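Local coordinates for protein alkylhydroperoxidase AhpD core (Rhodospirillum rubrum, PDB 2OUW) that probably acts as an oxidoreductase of the AhpD-like carboxymuconolactone decarboxylase family, perhaps reducing peroxides by means of a cysteine pair, at residues D24-T29 / N37-L42. Residues are numbered along the deposited sequence; the frame is centred on the assembly and turned at random.
Sequences DDIRAT and NIWRGL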
loop_
_atom_site.group_PDB
_atom_site.type_symbol
_atom_site.label_atom_id
_atom_site.label_comp_id
_atom_site.label_asym_id
_atom_site.label_seq_id
_atom_site.Cartn_x
_atom_site.Cartn_y
_atom_site.Cartn_z
ATOM N N ASP B 24 26.335 -4.295 20.676
ATOM C CA ASP B 24 27.610 -4.970 20.515
ATOM C C ASP B 24 27.489 -6.239 19.709
ATOM O O ASP B 24 28.383 -6.555 18.965
ATOM C CB ASP B 24 28.234 -5.245 21.873
ATOM C CG ASP B 24 28.800 -3.993 22.501
ATOM O OD1 ASP B 24 29.002 -2.981 21.781
ATOM O OD2 ASP B 24 29.023 -4.023 23.720
ATOM N N ASP B 25 26.391 -6.961 19.865
ATOM C CA ASP B 25 26.094 -8.129 19.035
ATOM C C ASP B 25 25.905 -7.746 17.544
ATOM O O ASP B 25 26.426 -8.412 16.663
ATOM C CB ASP B 25 24.846 -8.843 19.550
ATOM C CG ASP B 25 24.742 -10.276 19.032
ATOM O OD1 ASP B 25 25.768 -10.963 19.026
ATOM O OD2 ASP B 25 23.649 -10.722 18.656
ATOM N N ILE B 26 25.172 -6.673 17.273
ATOM C CA ILE B 26 25.087 -6.142 15.900
ATOM C C ILE B 26 26.474 -5.873 15.322
ATOM O O ILE B 26 26.768 -6.268 14.211
ATOM C CB ILE B 26 24.246 -4.851 15.801
ATOM C CG1 ILE B 26 22.797 -5.152 16.207
ATOM C CG2 ILE B 26 24.349 -4.285 14.337
ATOM C CD1 ILE B 26 21.871 -3.949 16.376
ATOM N N ARG B 27 27.327 -5.212 16.084
ATOM C CA ARG B 27 28.654 -4.901 15.617
ATOM C C ARG B 27 29.489 -6.152 15.423
ATOM O O ARG B 27 30.257 -6.244 14.471
ATOM C CB ARG B 27 29.371 -3.981 16.594
ATOM C CG ARG B 27 28.788 -2.610 16.651
ATOM C CD ARG B 27 29.603 -1.755 17.610
ATOM N NE ARG B 27 29.092 -0.395 17.581
ATOM C CZ ARG B 27 28.364 0.180 18.537
ATOM N NH1 ARG B 27 28.109 -0.434 19.702
ATOM N NH2 ARG B 27 27.933 1.418 18.331
ATOM N N ALA B 28 29.348 -7.122 16.326
ATOM C CA ALA B 28 30.142 -8.350 16.236
ATOM C C ALA B 28 29.681 -9.152 15.039
ATOM O O ALA B 28 30.482 -9.733 14.348
ATOM C CB ALA B 28 30.023 -9.181 17.530
ATOM N N THR B 29 28.375 -9.157 14.811
ATOM C CA THR B 29 27.746 -9.933 13.752
ATOM C C THR B 29 28.084 -9.359 12.387
ATOM O O THR B 29 28.473 -10.092 11.483
ATOM C CB THR B 29 26.218 -9.933 13.921
ATOM O OG1 THR B 29 25.866 -10.587 15.139
ATOM C CG2 THR B 29 25.527 -10.612 12.773
ATOM N N ASN B 37 20.673 3.961 12.129
ATOM C CA ASN B 37 19.644 4.647 12.906
ATOM C C ASN B 37 18.419 3.856 13.330
ATOM O O ASN B 37 17.832 4.134 14.391
ATOM C CB ASN B 37 19.195 5.894 12.140
ATOM C CG ASN B 37 20.256 6.973 12.138
ATOM O OD1 ASN B 37 21.105 7.016 13.034
ATOM N ND2 ASN B 37 20.206 7.862 11.144
ATOM N N ILE B 38 17.994 2.913 12.497
ATOM C CA ILE B 38 16.831 2.111 12.861
ATOM C C ILE B 38 17.028 1.590 14.285
ATOM O O ILE B 38 16.106 1.687 15.116
ATOM C CB ILE B 38 16.508 1.001 11.863
ATOM C CG1 ILE B 38 15.217 0.273 12.295
ATOM C CG2 ILE B 38 17.637 -0.006 11.710
ATOM C CD1 ILE B 38 14.888 -0.935 11.501
ATOM N N TRP B 39 18.241 1.103 14.586
ATOM C CA TRP B 39 18.500 0.456 15.886
ATOM C C TRP B 39 18.487 1.445 17.050
ATOM O O TRP B 39 18.093 1.114 18.170
ATOM C CB TRP B 39 19.805 -0.375 15.834
ATOM C CG TRP B 39 19.759 -1.386 14.728
ATOM C CD1 TRP B 39 20.441 -1.336 13.536
ATOM C CD2 TRP B 39 18.927 -2.550 14.656
ATOM N NE1 TRP B 39 20.089 -2.408 12.738
ATOM C CE2 TRP B 39 19.179 -3.175 13.408
ATOM C CE3 TRP B 39 18.023 -3.153 15.536
ATOM C CZ2 TRP B 39 18.535 -4.363 13.017
ATOM C CZ3 TRP B 39 17.386 -4.330 15.141
ATOM C CH2 TRP B 39 17.648 -4.915 13.896
ATOM N N ARG B 40 18.896 2.672 16.749
ATOM C CA ARG B 40 18.991 3.742 17.692
ATOM C C ARG B 40 17.615 4.280 18.091
ATOM O O ARG B 40 17.468 4.813 19.171
ATOM C CB ARG B 40 19.850 4.863 17.104
ATOM C CG ARG B 40 21.293 4.421 16.866
ATOM C CD ARG B 40 22.243 5.554 16.558
ATOM N NE ARG B 40 23.586 5.023 16.322
ATOM C CZ ARG B 40 24.451 4.673 17.273
ATOM N NH1 ARG B 40 24.162 4.797 18.566
ATOM N NH2 ARG B 40 25.631 4.190 16.911
ATOM N N GLY B 41 16.640 4.138 17.206
ATOM C CA GLY B 41 15.249 4.422 17.495
ATOM C C GLY B 41 14.566 3.264 18.213
ATOM O O GLY B 41 13.797 3.485 19.168
ATOM N N LEU B 42 14.817 2.027 17.775
ATOM C CA LEU B 42 14.290 0.860 18.506
ATOM C C LEU B 42 14.824 0.808 19.930
ATOM O O LEU B 42 14.146 0.325 20.826
ATOM C CB LEU B 42 14.588 -0.447 17.785
ATOM C CG LEU B 42 13.934 -0.614 16.404
ATOM C CD1 LEU B 42 14.504 -1.794 15.676
ATOM C CD2 LEU B 42 12.434 -0.750 16.532
#
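Ile26 and Trp39 make the apolar part of this contact. The CD1 methyl of Ile26 lies over one face of the indole, 3.8 Å from the centroid of the five-membered ring and 19° off its normal, a CH-pi contact. Its nearest ring carbons are CG and CD2 of Trp39, with Ile26 CD1 3.7 Å from CD2. Ile26 sends CG1 out beside its backbone N (chi1 -63°) and then runs extended to CD1, which brings the methyl to the ring. The opposite face of the indole is covered by CG2 of Ile38, so the ring is held between two aliphatic groups. Trp53 of helix 46-60 meets Trp39 edge-to-face, and Ile26 also touches Trp53. With a leucine in place of Trp39, Ile26 CD1 would probably lose its flat partner, and Trp53 its edge-to-face mate.

The contact joins helix 17-30 to the short helix 37-42 in the N-terminal part of this all-helical subunit, and helix 46-60 packs against both, while Ile38 also packs on Val122 of a second subunit.

The polar part is a pair of arginines. Arg27 NH2 and Arg40 NH2 are 3.9 Å apart, with the guanidinium planes turned 49° from each other. Asp10 OD1 forms salt bridges with both arginines, which probably lets the two like charges lie this close, and Arg27 NE bonds to the backbone O of Asp33. On the helix itself, Asp24 OD1 sits at the edge of the Arg27 guanidinium, in its plane, 3.4 Å from NH1; this salt bridge includes only a weak hydrogen bond.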